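Local atomic coordinates of dihydroorotate dehydrogenase (Schistosoma mansoni, PDB entry 6UY4), a protein that probably catalyses the quinone-dependent oxidation of (S)-dihydroorotate to orotate, using FMN as cofactor, in de novo pyrimidine biosynthesis. Residues H84-A89 with H366-E371; R127-T132 with V138-F143; G171-S176 with T180-A185. All coordinates share one frame; numbering follows the deposited sequence.

Interaction 1: H84-A89 with H366-E371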
loop_
_atom_site.group_PDB
_atom_site.type_symbol
_atom_site.label_atom_id
_atom_site.label_comp_id
_atom_site.label_asym_id
_atom_site.label_seq_id
_atom_site.Cartn_x
_atom_site.Cartn_y
_atom_site.Cartn_z
ATOM N N HIS A 84 8.784 14.065 -3.834
ATOM C CA HIS A 84 9.695 12.988 -4.197
ATOM C C HIS A 84 8.862 11.725 -4.423
ATOM O O HIS A 84 7.735 11.637 -3.936
ATOM C CB HIS A 84 10.759 12.762 -3.108
ATOM C CG HIS A 84 10.195 12.598 -1.732
ATOM N ND1 HIS A 84 9.775 11.381 -1.241
ATOM C CD2 HIS A 84 9.985 13.498 -0.742
ATOM C CE1 HIS A 84 9.332 11.539 -0.007
ATOM N NE2 HIS A 84 9.447 12.812 0.320
ATOM N N PRO A 85 9.387 10.748 -5.170
ATOM C CA PRO A 85 8.564 9.580 -5.530
ATOM C C PRO A 85 8.254 8.637 -4.376
ATOM O O PRO A 85 7.604 7.610 -4.608
ATOM C CB PRO A 85 9.415 8.875 -6.596
ATOM C CG PRO A 85 10.811 9.277 -6.279
ATOM C CD PRO A 85 10.714 10.697 -5.809
ATOM N N ILE A 86 8.666 8.941 -3.147
ATOM C CA ILE A 86 8.543 8.017 -2.024
ATOM C C ILE A 86 7.314 8.378 -1.203
ATOM O O ILE A 86 7.173 9.521 -0.748
ATOM C CB ILE A 86 9.808 8.038 -1.151
ATOM C CG1 ILE A 86 11.047 7.823 -2.017
ATOM C CG2 ILE A 86 9.719 6.979 -0.060
ATOM C CD1 ILE A 86 12.335 8.081 -1.293
ATOM N N GLY A 87 6.431 7.399 -0.999
ATOM C CA GLY A 87 5.248 7.586 -0.185
ATOM C C GLY A 87 5.004 6.380 0.701
ATOM O O GLY A 87 5.726 5.384 0.636
ATOM N N LEU A 88 3.974 6.489 1.534
ATOM C CA LEU A 88 3.602 5.423 2.456
ATOM C C LEU A 88 2.492 4.578 1.844
ATOM O O LEU A 88 1.452 5.109 1.436
ATOM C CB LEU A 88 3.153 5.991 3.802
ATOM C CG LEU A 88 2.798 4.957 4.873
ATOM C CD1 LEU A 88 3.992 4.064 5.171
ATOM C CD2 LEU A 88 2.302 5.636 6.138
ATOM N N ALA A 89 2.713 3.268 1.790
ATOM C CA ALA A 89 1.751 2.361 1.187
ATOM C C ALA A 89 0.496 2.253 2.051
ATOM O O ALA A 89 0.444 2.720 3.193
ATOM C CB ALA A 89 2.373 0.981 0.980
ATOM N N HIS A 366 12.936 10.250 4.332
ATOM C CA HIS A 366 13.973 11.068 3.714
ATOM C C HIS A 366 15.282 10.320 3.506
ATOM O O HIS A 366 16.066 10.716 2.636
ATOM C CB HIS A 366 14.233 12.322 4.551
ATOM C CG HIS A 366 13.323 13.463 4.223
ATOM N ND1 HIS A 366 12.064 13.282 3.690
ATOM C CD2 HIS A 366 13.496 14.801 4.330
ATOM C CE1 HIS A 366 11.499 14.459 3.494
ATOM N NE2 HIS A 366 12.346 15.398 3.874
ATOM N N LYS A 367 15.539 9.266 4.283
ATOM C CA LYS A 367 16.757 8.483 4.101
ATOM C C LYS A 367 16.851 7.947 2.680
ATOM O O LYS A 367 17.848 8.166 1.983
ATOM C CB LYS A 367 16.805 7.330 5.104
ATOM C CG LYS A 367 17.992 6.398 4.910
ATOM C CD LYS A 367 17.714 5.010 5.471
ATOM C CE LYS A 367 18.903 4.085 5.266
ATOM N NZ LYS A 367 18.556 2.659 5.517
ATOM N N VAL A 368 15.807 7.241 2.234
ATOM C CA VAL A 368 15.797 6.679 0.885
ATOM C C VAL A 368 15.930 7.785 -0.154
ATOM O O VAL A 368 16.625 7.629 -1.166
ATOM C CB VAL A 368 14.520 5.847 0.663
ATOM C CG1 VAL A 368 14.527 5.211 -0.719
ATOM C CG2 VAL A 368 14.381 4.788 1.745
ATOM N N ALA A 369 15.269 8.921 0.085
ATOM C CA ALA A 369 15.346 10.048 -0.841
ATOM C C ALA A 369 16.776 10.556 -0.971
ATOM O O ALA A 369 17.255 10.819 -2.081
ATOM C CB ALA A 369 14.413 11.165 -0.372
ATOM N N ARG A 370 17.471 10.704 0.160
ATOM C CA ARG A 370 18.866 11.132 0.136
ATOM C C ARG A 370 19.714 10.184 -0.701
ATOM O O ARG A 370 20.517 10.619 -1.536
ATOM C CB ARG A 370 19.412 11.216 1.562
ATOM C CG ARG A 370 18.808 12.322 2.412
ATOM C CD ARG A 370 19.062 12.067 3.891
ATOM N NE ARG A 370 20.462 11.749 4.158
ATOM N N GLU A 371 19.542 8.875 -0.493
ATOM C CA GLU A 371 20.364 7.895 -1.195
ATOM C C GLU A 371 20.099 7.919 -2.695
ATOM O O GLU A 371 21.028 7.769 -3.497
ATOM C CB GLU A 371 20.111 6.498 -0.632
ATOM C CG GLU A 371 20.268 6.396 0.874
ATOM C CD GLU A 371 20.158 4.971 1.375
ATOM O OE1 GLU A 371 20.957 4.121 0.930
ATOM O OE2 GLU A 371 19.269 4.699 2.207
#

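Interaction 2: R127-T132 with V138-F143. With FMN (flavin mononucleotide), chain G; QLA (2-[(4-fluorophenyl)amino]-3-hydroxynaphthalene-1,4-dione), chain B.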
loop_
_atom_site.group_PDB
_atom_site.type_symbol
_atom_site.label_atom_id
_atom_site.label_comp_id
_atom_site.label_asym_id
_atom_site.label_seq_id
_atom_site.Cartn_x
_atom_site.Cartn_y
_atom_site.Cartn_z
ATOM N N ARG A 127 -3.043 -11.004 14.566
ATOM C CA ARG A 127 -3.011 -11.088 13.112
ATOM C C ARG A 127 -1.809 -10.367 12.514
ATOM O O ARG A 127 -1.776 -10.149 11.297
ATOM C CB ARG A 127 -4.310 -10.527 12.520
ATOM C CG ARG A 127 -4.658 -9.133 13.015
ATOM C CD ARG A 127 -6.130 -8.817 12.803
ATOM N NE ARG A 127 -6.471 -7.476 13.269
ATOM C CZ ARG A 127 -7.708 -6.994 13.322
ATOM N NH1 ARG A 127 -7.921 -5.762 13.760
ATOM N NH2 ARG A 127 -8.732 -7.745 12.941
ATOM N N ILE A 128 -0.827 -9.992 13.332
ATOM C CA ILE A 128 0.387 -9.328 12.870
ATOM C C ILE A 128 1.570 -9.929 13.615
ATOM O O ILE A 128 1.540 -10.045 14.844
ATOM C CB ILE A 128 0.330 -7.803 13.089
ATOM C CG1 ILE A 128 -0.715 -7.162 12.176
ATOM C CG2 ILE A 128 1.689 -7.185 12.850
ATOM C CD1 ILE A 128 -0.827 -5.663 12.340
ATOM N N PHE A 129 2.611 -10.309 12.876
ATOM C CA PHE A 129 3.772 -10.967 13.461
ATOM C C PHE A 129 5.043 -10.399 12.848
ATOM O O PHE A 129 5.131 -10.247 11.627
ATOM C CB PHE A 129 3.711 -12.483 13.240
ATOM C CG PHE A 129 2.402 -13.100 13.644
ATOM C CD1 PHE A 129 2.183 -13.492 14.953
ATOM C CD2 PHE A 129 1.390 -13.282 12.716
ATOM C CE1 PHE A 129 0.977 -14.056 15.328
ATOM C CE2 PHE A 129 0.184 -13.845 13.085
ATOM C CZ PHE A 129 -0.022 -14.233 14.392
ATOM N N ARG A 130 6.020 -10.091 13.697
ATOM C CA ARG A 130 7.301 -9.568 13.243
ATOM C C ARG A 130 8.257 -10.709 12.924
ATOM O O ARG A 130 8.304 -11.714 13.638
ATOM C CB ARG A 130 7.933 -8.665 14.303
ATOM C CG ARG A 130 7.077 -7.501 14.769
ATOM C CD ARG A 130 7.909 -6.558 15.626
ATOM N NE ARG A 130 7.116 -5.498 16.242
ATOM C CZ ARG A 130 6.723 -5.501 17.511
ATOM N NH1 ARG A 130 6.005 -4.493 17.987
ATOM N NH2 ARG A 130 7.052 -6.511 18.306
ATOM N N TRP A 131 9.026 -10.540 11.850
ATOM C CA TRP A 131 10.130 -11.436 11.501
ATOM C C TRP A 131 11.384 -10.572 11.442
ATOM O O TRP A 131 11.882 -10.242 10.363
ATOM C CB TRP A 131 9.870 -12.170 10.179
ATOM C CG TRP A 131 10.804 -13.322 9.937
ATOM C CD1 TRP A 131 11.810 -13.748 10.753
ATOM C CD2 TRP A 131 10.813 -14.196 8.801
ATOM N NE1 TRP A 131 12.446 -14.832 10.196
ATOM C CE2 TRP A 131 11.853 -15.127 8.997
ATOM C CE3 TRP A 131 10.043 -14.282 7.637
ATOM C CZ2 TRP A 131 12.142 -16.130 8.074
ATOM C CZ3 TRP A 131 10.332 -15.279 6.722
ATOM C CH2 TRP A 131 11.373 -16.189 6.946
ATOM N N THR A 132 11.893 -10.205 12.622
ATOM C CA THR A 132 12.986 -9.242 12.706
ATOM C C THR A 132 14.279 -9.786 12.109
ATOM O O THR A 132 15.117 -9.006 11.640
ATOM C CB THR A 132 13.205 -8.833 14.165
ATOM O OG1 THR A 132 11.939 -8.577 14.784
ATOM C CG2 THR A 132 14.062 -7.578 14.251
ATOM N N VAL A 138 4.654 -10.584 8.696
ATOM C CA VAL A 138 3.585 -11.445 8.198
ATOM C C VAL A 138 2.286 -11.001 8.857
ATOM O O VAL A 138 2.187 -10.968 10.090
ATOM C CB VAL A 138 3.867 -12.928 8.481
ATOM C CG1 VAL A 138 2.675 -13.780 8.069
ATOM C CG2 VAL A 138 5.128 -13.378 7.759
ATOM N N ASN A 139 1.288 -10.659 8.041
ATOM C CA ASN A 139 0.026 -10.133 8.542
ATOM C C ASN A 139 -1.146 -10.813 7.849
ATOM O O ASN A 139 -1.049 -11.237 6.694
ATOM C CB ASN A 139 -0.074 -8.613 8.339
ATOM C CG ASN A 139 -0.668 -8.239 6.990
ATOM O OD1 ASN A 139 -1.879 -8.051 6.862
ATOM N ND2 ASN A 139 0.184 -8.131 5.977
ATOM N N ARG A 140 -2.260 -10.906 8.577
ATOM C CA ARG A 140 -3.525 -11.405 8.048
ATOM C C ARG A 140 -4.662 -10.592 8.672
ATOM O O ARG A 140 -5.582 -11.119 9.293
ATOM C CB ARG A 140 -3.687 -12.902 8.314
ATOM C CG ARG A 140 -3.412 -13.324 9.750
ATOM C CD ARG A 140 -3.863 -14.757 9.998
ATOM N NE ARG A 140 -3.612 -15.187 11.372
ATOM C CZ ARG A 140 -2.562 -15.909 11.751
ATOM N NH1 ARG A 140 -1.657 -16.288 10.858
ATOM N NH2 ARG A 140 -2.417 -16.255 13.023
ATOM N N CYS A 141 -4.592 -9.268 8.501
ATOM C CA CYS A 141 -5.552 -8.377 9.145
ATOM C C CYS A 141 -6.967 -8.626 8.636
ATOM O O CYS A 141 -7.901 -8.808 9.425
ATOM C CB CYS A 141 -5.146 -6.920 8.918
ATOM S SG CYS A 141 -3.514 -6.490 9.563
ATOM N N GLY A 142 -7.147 -8.632 7.318
ATOM C CA GLY A 142 -8.447 -8.909 6.743
ATOM C C GLY A 142 -9.345 -7.695 6.622
ATOM O O GLY A 142 -10.557 -7.793 6.842
ATOM N N PHE A 143 -8.759 -6.547 6.278
ATOM C CA PHE A 143 -9.491 -5.304 6.024
ATOM C C PHE A 143 -10.312 -4.889 7.250
ATOM O O PHE A 143 -11.539 -5.009 7.291
ATOM C CB PHE A 143 -10.388 -5.435 4.786
ATOM C CG PHE A 143 -9.631 -5.574 3.492
ATOM C CD1 PHE A 143 -10.286 -5.964 2.335
ATOM C CD2 PHE A 143 -8.272 -5.313 3.430
ATOM C CE1 PHE A 143 -9.601 -6.092 1.144
ATOM C CE2 PHE A 143 -7.580 -5.441 2.242
ATOM C CZ PHE A 143 -8.245 -5.831 1.097
HETATM N N1 FMN G . -2.237 -3.172 1.234
HETATM C C2 FMN G . -3.470 -2.712 0.817
HETATM O O2 FMN G . -3.669 -2.482 -0.375
HETATM N N3 FMN G . -4.481 -2.509 1.733
HETATM C C4 FMN G . -4.266 -2.765 3.071
HETATM O O4 FMN G . -5.169 -2.584 3.887
HETATM C C4A FMN G . -3.026 -3.228 3.496
HETATM N N5 FMN G . -2.806 -3.487 4.833
HETATM C C5A FMN G . -1.574 -3.943 5.253
HETATM C C6 FMN G . -1.358 -4.200 6.603
HETATM C C7 FMN G . -0.121 -4.663 7.035
HETATM C C7M FMN G . 0.106 -4.939 8.493
HETATM C C8 FMN G . 0.903 -4.868 6.116
HETATM C C8M FMN G . 2.239 -5.367 6.579
HETATM C C9 FMN G . 0.684 -4.612 4.766
HETATM C C9A FMN G . -0.553 -4.148 4.330
HETATM N N10 FMN G . -0.777 -3.887 2.988
HETATM C C10 FMN G . -2.011 -3.431 2.572
HETATM C "C1'" FMN G . 0.303 -4.103 1.971
HETATM C "C2'" FMN G . 1.167 -2.856 1.834
HETATM O "O2'" FMN G . 0.355 -1.740 1.546
HETATM C "C3'" FMN G . 2.187 -3.022 0.715
HETATM O "O3'" FMN G . 1.530 -3.424 -0.466
HETATM C "C4'" FMN G . 3.268 -4.041 1.062
HETATM O "O4'" FMN G . 3.397 -4.178 2.461
HETATM C "C5'" FMN G . 4.587 -3.564 0.480
HETATM O "O5'" FMN G . 5.659 -4.320 0.984
HETATM P P FMN G . 6.755 -3.585 1.902
HETATM O O1P FMN G . 7.826 -4.589 2.248
HETATM O O2P FMN G . 7.345 -2.401 1.173
HETATM O O3P FMN G . 6.085 -3.123 3.171
HETATM C C1 QLA B . 3.637 -0.727 13.276
HETATM O O1 QLA B . 2.803 -0.196 12.562
HETATM C C2 QLA B . 4.397 0.121 14.243
HETATM O O2 QLA B . 4.039 1.396 14.311
HETATM C C3 QLA B . 5.443 -0.442 15.012
HETATM O O3 QLA B . 6.464 -2.441 15.822
HETATM C C4 QLA B . 6.758 1.643 15.335
HETATM C C5 QLA B . 6.996 1.934 13.999
HETATM C C6 QLA B . 7.460 3.183 13.620
HETATM C C7 QLA B . 7.661 4.124 14.590
HETATM C C8 QLA B . 7.427 3.882 15.915
HETATM C C9 QLA B . 6.966 2.630 16.288
HETATM C C10 QLA B . 5.632 -1.936 15.023
HETATM C C11 QLA B . 4.865 -2.754 14.065
HETATM C C12 QLA B . 5.106 -4.120 13.996
HETATM C C13 QLA B . 4.405 -4.902 13.102
HETATM C C14 QLA B . 3.454 -4.328 12.266
HETATM C C15 QLA B . 3.206 -2.973 12.326
HETATM C C16 QLA B . 3.911 -2.176 13.223
HETATM F F1 QLA B . 8.114 5.353 14.220
HETATM N N1 QLA B . 6.269 0.361 15.715
#

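Interaction 3: G171-S176 with T180-A185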
loop_
_atom_site.group_PDB
_atom_site.type_symbol
_atom_site.label_atom_id
_atom_site.label_comp_id
_atom_site.label_asym_id
_atom_site.label_seq_id
_atom_site.Cartn_x
_atom_site.Cartn_y
_atom_site.Cartn_z
ATOM N N GLY A 171 -12.029 -0.990 -0.686
ATOM C CA GLY A 171 -12.227 -2.414 -0.516
ATOM C C GLY A 171 -13.695 -2.737 -0.317
ATOM O O GLY A 171 -14.550 -1.851 -0.315
ATOM N N CYS A 172 -13.969 -4.028 -0.149
ATOM C CA CYS A 172 -15.321 -4.521 0.057
ATOM C C CYS A 172 -15.429 -5.206 1.413
ATOM O O CYS A 172 -14.435 -5.664 1.985
ATOM C CB CYS A 172 -15.735 -5.498 -1.053
ATOM S SG CYS A 172 -14.784 -7.031 -1.089
ATOM N N ASN A 173 -16.654 -5.270 1.923
ATOM C CA ASN A 173 -16.902 -5.937 3.190
ATOM C C ASN A 173 -16.833 -7.454 3.020
ATOM O O ASN A 173 -16.947 -7.992 1.917
ATOM C CB ASN A 173 -18.263 -5.531 3.756
ATOM C CG ASN A 173 -18.245 -4.149 4.378
ATOM O OD1 ASN A 173 -18.895 -3.224 3.889
ATOM N ND2 ASN A 173 -17.502 -4.001 5.469
ATOM N N LYS A 174 -16.635 -8.144 4.146
ATOM C CA LYS A 174 -16.561 -9.601 4.116
ATOM C C LYS A 174 -17.918 -10.214 3.785
ATOM O O LYS A 174 -18.002 -11.162 2.997
ATOM C CB LYS A 174 -16.046 -10.127 5.457
ATOM C CG LYS A 174 -15.858 -11.635 5.519
ATOM C CD LYS A 174 -15.427 -12.074 6.914
ATOM C CE LYS A 174 -15.186 -13.575 6.981
ATOM N NZ LYS A 174 -14.054 -13.999 6.110
ATOM N N THR A 175 -18.987 -9.680 4.372
ATOM C CA THR A 175 -20.338 -10.177 4.164
ATOM C C THR A 175 -21.042 -9.490 2.998
ATOM O O THR A 175 -22.278 -9.452 2.967
ATOM C CB THR A 175 -21.160 -10.006 5.443
ATOM O OG1 THR A 175 -21.509 -8.626 5.605
ATOM C CG2 THR A 175 -20.349 -10.453 6.649
ATOM N N SER A 176 -20.288 -8.952 2.045
ATOM C CA SER A 176 -20.883 -8.191 0.956
ATOM C C SER A 176 -21.561 -9.114 -0.049
ATOM O O SER A 176 -21.052 -10.189 -0.376
ATOM C CB SER A 176 -19.818 -7.351 0.255
ATOM O OG SER A 176 -20.365 -6.660 -0.853
ATOM N N THR A 180 -18.341 -5.743 -6.295
ATOM C CA THR A 180 -18.143 -4.657 -7.249
ATOM C C THR A 180 -18.979 -3.439 -6.885
ATOM O O THR A 180 -18.563 -2.303 -7.137
ATOM C CB THR A 180 -18.478 -5.124 -8.665
ATOM O OG1 THR A 180 -19.887 -5.360 -8.772
ATOM C CG2 THR A 180 -17.729 -6.406 -8.993
ATOM N N ALA A 181 -20.156 -3.652 -6.294
ATOM C CA ALA A 181 -20.962 -2.528 -5.827
ATOM C C ALA A 181 -20.264 -1.788 -4.692
ATOM O O ALA A 181 -20.382 -0.562 -4.579
ATOM C CB ALA A 181 -22.340 -3.016 -5.384
ATOM N N ASP A 182 -19.531 -2.516 -3.845
ATOM C CA ASP A 182 -18.781 -1.870 -2.773
ATOM C C ASP A 182 -17.661 -1.003 -3.330
ATOM O O ASP A 182 -17.422 0.106 -2.835
ATOM C CB ASP A 182 -18.216 -2.919 -1.817
ATOM C CG ASP A 182 -19.297 -3.642 -1.041
ATOM O OD1 ASP A 182 -20.473 -3.584 -1.460
ATOM O OD2 ASP A 182 -18.972 -4.260 -0.006
ATOM N N TYR A 183 -16.960 -1.491 -4.356
ATOM C CA TYR A 183 -15.913 -0.689 -4.980
ATOM C C TYR A 183 -16.496 0.539 -5.666
ATOM O O TYR A 183 -15.913 1.627 -5.603
ATOM C CB TYR A 183 -15.121 -1.536 -5.975
ATOM C CG TYR A 183 -14.326 -2.653 -5.335
ATOM C CD1 TYR A 183 -13.245 -2.375 -4.509
ATOM C CD2 TYR A 183 -14.649 -3.985 -5.565
ATOM C CE1 TYR A 183 -12.513 -3.389 -3.925
ATOM C CE2 TYR A 183 -13.922 -5.008 -4.984
ATOM C CZ TYR A 183 -12.855 -4.703 -4.165
ATOM O OH TYR A 183 -12.126 -5.715 -3.584
ATOM N N VAL A 184 -17.650 0.384 -6.320
ATOM C CA VAL A 184 -18.301 1.523 -6.964
ATOM C C VAL A 184 -18.740 2.543 -5.921
ATOM O O VAL A 184 -18.591 3.756 -6.117
ATOM C CB VAL A 184 -19.485 1.043 -7.826
ATOM C CG1 VAL A 184 -20.329 2.222 -8.281
ATOM C CG2 VAL A 184 -18.981 0.258 -9.026
ATOM N N ALA A 185 -19.282 2.071 -4.795
ATOM C CA ALA A 185 -19.677 2.984 -3.727
ATOM C C ALA A 185 -18.475 3.749 -3.188
ATOM O O ALA A 185 -18.580 4.937 -2.863
ATOM C CB ALA A 185 -20.374 2.215 -2.606
HETATM O O HOH W 1 -15.400 0.554 -1.246
#

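Interaction 1: H84-A89 with H366-E371
I86 of strand 86-88, the first parallel strand of the TIM barrel, lies opposite A369 of the C-terminal helix 364-376, their CA atoms 7.2 Å apart. No hydrogen bond crosses between them; the I86 side chain packs on the helix, against V368 and the backbone and CB of A369. With I86 CG1 anti to the carbonyl carbon (chi1 -52°) and the chain then extended, CD1 reaches out to the helix, 3.7 Å from V368 CG1 and 3.8 Å from A369 CB. V368 also touches A340 of helix 337-346, and I86 touches V351 and L353 of the last barrel strand.

Beside this apolar patch two imidazoles meet at nearly a right angle, planes 89° apart and centroids 5.7 Å apart, with H84 NE2 4.1 Å from H366 CE1. Both nitrogens of H84 are engaged: I86 N donates to H84 ND1 (3.3 Å) from 23° outside the ring plane, and H84 NE2 bonds to G106 O. H366 packs edge-to-face with F70.

An accepting ND1 and an NE2 facing a carbonyl oxygen suggest a neutral H84 protonated on NE2, which suits a buried contact that joins the first barrel strand to the C-terminal helix by apolar and aromatic packing.

Interaction 2: R127-T132 with V138-F143
F129 and V138 form a hydrogen-bonded pair of the antiparallel beta hairpin built from strands 128-131 and 136-139. F129 N donates to V138 O (2.9 Å), and V138 N returns the bond to F129 O (3.0 Å). One step on, I128 and N139 make the non-hydrogen-bonded pair, and beyond it R140 N donates to R127 O (2.9 Å, 168° at the hydrogen). Backbone bonds also run from N139 to G301 and from C141 to N123, and N123 ND2 donates to R140 O.

The arginines find their partners separately. R127 runs extended past C141, its CD 3.7 Å from C141 CA; its NH1 forms a salt bridge with E47, and its NH2 bonds to the carbonyls of N123 and L121. F129 CE2 sits over one face of the R140 guanidinium, toward its rim, the planes inclined at 52°, so it is no flat stack; R140 NH2 stands near the ring plane at the F129 edge, 3.4 Å from CZ. R140 NH1 is taken by the carbonyls of Y299 and A286.

R130 points away from the partner strand and grips the inhibitor: its NE (3.2 Å) and NH1 both donate to O3 of the naphthoquinone, which approaches the guanidinium edge. NH1 also bonds to V43 O, and H50 and S53 hold the same ligand elsewhere.

On the face shared by I128 and N139, N139 CG lies between the backbone N and the carbonyl carbon (chi1 89°), which brings the amide nearly parallel over the benzenoid ring of the flavin; its OD1 receives a weak bond from C141 N. The hairpin thus lines both the inhibitor pocket and the FMN site. I128 spans them with its two branches: CG2 is 3.4 Å from C14 of the inhibitor, and CD1 is 4.0 Å from the flavin methyl C7M.

Interaction 3: G171-S176 with T180-A185
The Y183 ring is met at a slant by the G171-C172 backbone, with G171 CA 3.6 Å from Y183 CE1. The sulfur of C172 also approaches obliquely, 5.1 Å from the Y183 ring centroid and 45° off the ring normal; this is a Cys sulfur-aromatic contact. The other flat group, the D182 carboxylate, meets the N173 side chain at about a right angle, the amide and carboxylate planes 77° apart.

D182 makes the polar link between the loop after strand 165-170 and helix 179-190. Its CG stands anti to the carbonyl carbon (chi1 -67°), which turns the carboxylate out from the helix to the loop. N173 N donates to the anti lone pair of D182 OD2 (3.2 Å). S176 OG gives the same oxygen a second, weak bond at 2.9 Å. N173 and S176 are the ends of a type I beta turn, so one carboxylate oxygen joins both ends of it. The N173 amide itself is turned elsewhere, its OD1 accepting from N118 N.

C172 CB packs 3.7 Å from D182 CB. A water donates to both G171 O (2.7 Å) and D182 O (2.6 Å), bridging the two backbones. Y183 also touches L221 of helix 215-230.

Placed in the first turn of its helix and given one good and one weak bond by the loop, the D182 carboxylate is probably stabilised in its charged form; OD2 accepts from both ends of the turn and so links it to the helix.

How the interactions relate
Following the chain, residues 84-89 open interaction 1, which closes only at 366-371, so the first barrel strand and the C-terminal helix enclose most of the fold. Within that span interaction 2 closes a short hairpin loop, and interaction 3 then closes a still shorter one between the loop that leaves strand 165-170 and helix 179-190; these two are in series and do not cross. They touch lightly where F143 CD1 comes 4.2 Å from C172 O. Interactions 1 and 3 lie on opposite sides of the chain's centre, about 32 Å apart between centres, while interaction 2 lies beside the flavin and the inhibitor.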